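Local atomic coordinates of vacuolar aminopeptidase 1 (Saccharomyces cerevisiae, PDB entry 5JGF), a protein that removes N-terminal amino acids from peptides in the yeast vacuole as a zinc-dependent dodecamer and is the main cargo of the cytoplasm-to-vacuole targeting pathway. Residues D[23-27]-D[151-155]; D[391-396]-D[462-466]. All blocks are in the same frame, centred on the assembly; numbering follows the deposited sequence.

Contact 1 (D[23-27]-D[151-155]); sequences PTTYH and ALVDS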
# COMPACT_ATOMS: atom_id res chain seq x y z
N PRO D 23 20.27 -0.76 -45.70
CA PRO D 23 19.44 -0.80 -44.50
C PRO D 23 19.26 -2.12 -43.76
O PRO D 23 19.15 -2.13 -42.53
CB PRO D 23 18.11 -0.24 -44.99
CG PRO D 23 18.05 -0.75 -46.40
CD PRO D 23 19.45 -0.47 -46.90
N THR D 24 19.22 -3.24 -44.48
CA THR D 24 19.04 -4.53 -43.83
C THR D 24 20.32 -5.36 -43.80
O THR D 24 21.28 -5.06 -44.52
CB THR D 24 17.96 -5.37 -44.54
OG1 THR D 24 18.48 -5.89 -45.77
CG2 THR D 24 16.73 -4.51 -44.83
N THR D 25 20.34 -6.39 -42.97
CA THR D 25 21.51 -7.25 -42.86
C THR D 25 21.85 -7.83 -44.23
O THR D 25 23.03 -7.93 -44.60
CB THR D 25 21.24 -8.40 -41.86
OG1 THR D 25 20.82 -7.84 -40.61
CG2 THR D 25 22.52 -9.21 -41.63
N TYR D 26 20.83 -8.19 -45.00
CA TYR D 26 21.05 -8.73 -46.34
C TYR D 26 21.83 -7.76 -47.22
O TYR D 26 22.75 -8.16 -47.93
CB TYR D 26 19.71 -9.04 -47.02
CG TYR D 26 18.95 -10.18 -46.39
CD1 TYR D 26 19.42 -11.49 -46.46
CD2 TYR D 26 17.75 -9.95 -45.72
CE1 TYR D 26 18.72 -12.54 -45.88
CE2 TYR D 26 17.04 -10.99 -45.13
CZ TYR D 26 17.53 -12.28 -45.22
OH TYR D 26 16.83 -13.32 -44.63
N HIS D 27 21.45 -6.48 -47.19
CA HIS D 27 22.14 -5.46 -48.00
C HIS D 27 23.57 -5.29 -47.54
O HIS D 27 24.48 -5.16 -48.36
CB HIS D 27 21.44 -4.10 -47.91
CG HIS D 27 20.09 -4.06 -48.55
ND1 HIS D 27 18.92 -4.32 -47.85
CD2 HIS D 27 19.71 -3.79 -49.82
CE1 HIS D 27 17.89 -4.22 -48.67
NE2 HIS D 27 18.34 -3.90 -49.87
N ALA D 151 16.06 -11.86 -54.33
CA ALA D 151 16.21 -10.48 -54.76
C ALA D 151 16.11 -9.60 -53.53
O ALA D 151 15.39 -9.92 -52.59
CB ALA D 151 15.11 -10.12 -55.75
N LEU D 152 16.86 -8.51 -53.54
CA LEU D 152 16.84 -7.57 -52.43
C LEU D 152 16.10 -6.32 -52.88
O LEU D 152 16.29 -5.85 -54.00
CB LEU D 152 18.27 -7.21 -52.01
CG LEU D 152 18.84 -7.90 -50.77
CD1 LEU D 152 18.43 -9.36 -50.69
CD2 LEU D 152 20.35 -7.74 -50.79
N VAL D 153 15.24 -5.80 -52.01
CA VAL D 153 14.48 -4.59 -52.32
C VAL D 153 14.68 -3.55 -51.22
O VAL D 153 15.07 -3.88 -50.11
CB VAL D 153 12.98 -4.91 -52.48
CG1 VAL D 153 12.77 -5.80 -53.70
CG2 VAL D 153 12.44 -5.60 -51.23
N ASP D 154 14.41 -2.29 -51.55
CA ASP D 154 14.60 -1.19 -50.61
C ASP D 154 13.77 -0.00 -51.10
O ASP D 154 13.98 0.49 -52.21
CB ASP D 154 16.08 -0.84 -50.58
CG ASP D 154 16.39 0.34 -49.68
OD1 ASP D 154 17.55 0.81 -49.72
OD2 ASP D 154 15.50 0.78 -48.94
N SER D 155 12.84 0.46 -50.27
CA SER D 155 11.98 1.58 -50.65
C SER D 155 12.65 2.95 -50.56
O SER D 155 12.16 3.92 -51.13
CB SER D 155 10.70 1.59 -49.80
OG SER D 155 10.98 2.00 -48.47

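Contact 2 (D[391-396]-D[462-466]); sequences ELARRN and HWRSV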
# COMPACT_ATOMS: atom_id res chain seq x y z
N GLU D 391 50.02 -2.54 -26.17
CA GLU D 391 51.34 -2.57 -26.79
C GLU D 391 51.17 -2.31 -28.29
O GLU D 391 51.90 -1.53 -28.90
CB GLU D 391 52.01 -3.93 -26.56
CG GLU D 391 53.32 -4.14 -27.32
CD GLU D 391 54.39 -3.14 -26.94
OE1 GLU D 391 54.60 -2.92 -25.73
OE2 GLU D 391 55.03 -2.57 -27.85
N LEU D 392 50.17 -2.97 -28.86
CA LEU D 392 49.84 -2.83 -30.28
C LEU D 392 49.55 -1.36 -30.60
O LEU D 392 50.00 -0.83 -31.62
CB LEU D 392 48.62 -3.68 -30.59
CG LEU D 392 48.16 -3.84 -32.04
CD1 LEU D 392 49.25 -4.52 -32.86
CD2 LEU D 392 46.88 -4.68 -32.06
N ALA D 393 48.79 -0.70 -29.73
CA ALA D 393 48.44 0.70 -29.93
C ALA D 393 49.66 1.60 -29.82
O ALA D 393 49.84 2.51 -30.63
CB ALA D 393 47.38 1.12 -28.91
N ARG D 394 50.50 1.35 -28.81
CA ARG D 394 51.70 2.16 -28.63
C ARG D 394 52.59 2.10 -29.87
O ARG D 394 53.19 3.09 -30.25
CB ARG D 394 52.49 1.69 -27.39
CG ARG D 394 51.81 2.01 -26.06
CD ARG D 394 52.76 1.83 -24.88
NE ARG D 394 53.11 0.44 -24.65
CZ ARG D 394 52.41 -0.40 -23.88
NH1 ARG D 394 51.31 0.01 -23.27
NH2 ARG D 394 52.82 -1.65 -23.74
N ARG D 395 52.66 0.93 -30.50
CA ARG D 395 53.47 0.75 -31.70
C ARG D 395 52.89 1.44 -32.93
O ARG D 395 53.63 2.01 -33.73
CB ARG D 395 53.66 -0.74 -32.01
CG ARG D 395 54.46 -1.51 -30.98
CD ARG D 395 54.79 -2.90 -31.49
NE ARG D 395 55.53 -3.70 -30.51
CZ ARG D 395 56.03 -4.90 -30.75
NH1 ARG D 395 55.88 -5.46 -31.95
NH2 ARG D 395 56.68 -5.56 -29.80
N ASN D 396 51.56 1.40 -33.07
CA ASN D 396 50.89 1.98 -34.23
C ASN D 396 50.49 3.44 -34.05
O ASN D 396 49.96 4.06 -34.98
CB ASN D 396 49.64 1.15 -34.58
CG ASN D 396 49.15 1.38 -36.01
OD1 ASN D 396 49.94 1.31 -36.96
ND2 ASN D 396 47.85 1.61 -36.17
N HIS D 462 50.44 -5.76 -37.38
CA HIS D 462 51.36 -6.08 -36.29
C HIS D 462 50.97 -7.03 -35.16
O HIS D 462 51.79 -7.26 -34.27
CB HIS D 462 51.82 -4.76 -35.66
CG HIS D 462 52.22 -3.72 -36.67
ND1 HIS D 462 51.60 -2.49 -36.75
CD2 HIS D 462 53.17 -3.73 -37.63
CE1 HIS D 462 52.16 -1.78 -37.72
NE2 HIS D 462 53.11 -2.51 -38.27
N TRP D 463 49.76 -7.59 -35.16
CA TRP D 463 49.39 -8.46 -34.04
C TRP D 463 50.31 -9.67 -33.86
O TRP D 463 50.65 -10.03 -32.73
CB TRP D 463 47.94 -8.95 -34.17
CG TRP D 463 47.77 -10.14 -35.06
CD1 TRP D 463 47.53 -10.13 -36.40
CD2 TRP D 463 47.86 -11.51 -34.68
NE1 TRP D 463 47.46 -11.41 -36.88
CE2 TRP D 463 47.66 -12.28 -35.84
CE3 TRP D 463 48.09 -12.17 -33.46
CZ2 TRP D 463 47.69 -13.68 -35.83
CZ3 TRP D 463 48.11 -13.56 -33.44
CH2 TRP D 463 47.91 -14.30 -34.62
N ARG D 464 50.72 -10.30 -34.96
CA ARG D 464 51.58 -11.47 -34.87
C ARG D 464 52.91 -11.13 -34.20
O ARG D 464 53.36 -11.83 -33.30
CB ARG D 464 51.82 -12.07 -36.26
CG ARG D 464 52.57 -13.41 -36.27
CD ARG D 464 51.84 -14.50 -35.48
NE ARG D 464 52.24 -14.54 -34.08
CZ ARG D 464 51.70 -15.32 -33.15
NH1 ARG D 464 50.70 -16.14 -33.47
NH2 ARG D 464 52.15 -15.29 -31.91
N SER D 465 53.52 -10.03 -34.64
CA SER D 465 54.80 -9.60 -34.09
C SER D 465 54.70 -9.24 -32.61
O SER D 465 55.61 -9.51 -31.83
CB SER D 465 55.33 -8.39 -34.87
OG SER D 465 56.56 -7.94 -34.32
N VAL D 466 53.58 -8.63 -32.22
CA VAL D 466 53.38 -8.25 -30.82
C VAL D 466 53.11 -9.46 -29.93
O VAL D 466 53.68 -9.58 -28.85
CB VAL D 466 52.21 -7.25 -30.67
CG1 VAL D 466 51.92 -7.00 -29.20
CG2 VAL D 466 52.56 -5.94 -31.35
O HOH W 1 58.03 -7.78 -31.55

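Contact 1 (D[23-27]-D[151-155])
Pro23 lays the outer edge of its ring against the carboxylate of Asp154: CD is 3.6 Å from Asp154 OD1, with CG almost as near. OD2 of that carboxylate is hydrogen-bonded to Thr156 OG1, and Phe241 of strand 233-242 touches both residues. Thr24, the N-cap of helix 25-38, works indirectly. Its OG1 lies 2.6 Å from His27 ND1 in a hydrogen bond that either side could donate, and this helps to hold the imidazole's rotation. Tyr26 contributes the base of its side chain, CB resting 3.9 Å from Leu152 CD1, while its carbonyl O is 3.8 Å from Leu152 CD2. The ring runs on past, its hydroxyl hydrogen-bonded to Asp237. Of residues 23-27, His27 gives the largest share. With CG anti to its carbonyl carbon (chi1 -68°), the ring stands between two apolar groups: Leu152 CG sits over one face in a CH-pi contact, 4.2 Å from the ring centroid and 14° off the normal, and Pro23 CD lies over the opposite face. The edge of the imidazole faces the strand backbone, with CE1 3.2 Å from Val153 O. Side-chain packing thus sets the capped start of helix 25-38, part of the zinc-peptidase domain, on the antiparallel sheet of the second domain, a contact between the two domains of the M18 subunit.

Contact 2 (D[391-396]-D[462-466])
Apolar packing centres on Val466, whose two methyls serve different residues of helix 391-396. CG1 touches Glu391 CG at 3.7 Å, meeting the aliphatic part of that side chain, and CG2 is 3.9 Å from Leu392 CD1. The same leucine methyl lies 3.8 Å from His462 CB, over the start of the turn that Val466 ends; placing CG anti to the backbone N (chi1 -173°) sends the leucine branch across to it. Phe459, one turn before Trp463 on helix 448-468, also packs on Leu392. These residues join the last turns of two helices, 383-396 and 448-468, whose local axes run 10.2 Å apart at 120°, on the flank of the M18 fold away from the zinc ions. Charge and packing meet at Arg395. Its extended chain lays one face of the guanidinium on Val466 CG2, which is 3.4 Å from NH1. NE donates to Glu391 OE2 at 2.9 Å in a salt bridge, near the guanidinium plane and on the anti side of the carboxylate, 23° out of its plane. Glu391 OE1 takes Arg394 NH2 from above the carboxylate plane and also pairs with Lys141 of a neighbouring subunit, so three basic groups share one acid. A water links the helices, accepting from Arg395 NH2 and donating to Ser465 O at 3.0 Å. Farther along, Asn396 OD1 stands at the edge of the His462 ring, while Asn396 ND2 is hydrogen-bonded to Asp398.

In the fold
From the N terminus the chain finishes helix 7-21, turns through residues 23-27 into helix 25-38, and crosses the first strands of the nine-stranded mixed sheet before entering the six-stranded antiparallel sheet; strand 149-154 then closes contact 1 over a loop of 123 residues. The chain completes the antiparallel sheet and adds further strands of the mixed one before helix 383-396 opens contact 2; strands 400-403 and 426-434 lie inside the 65-residue loop that helix 448-468 closes. The two loops follow in series. Contact 1 ties an N-terminal helix to the antiparallel sheet, whereas contact 2 ties helix 383-396 to the C-terminal helix, on the opposite side of the chain's centre.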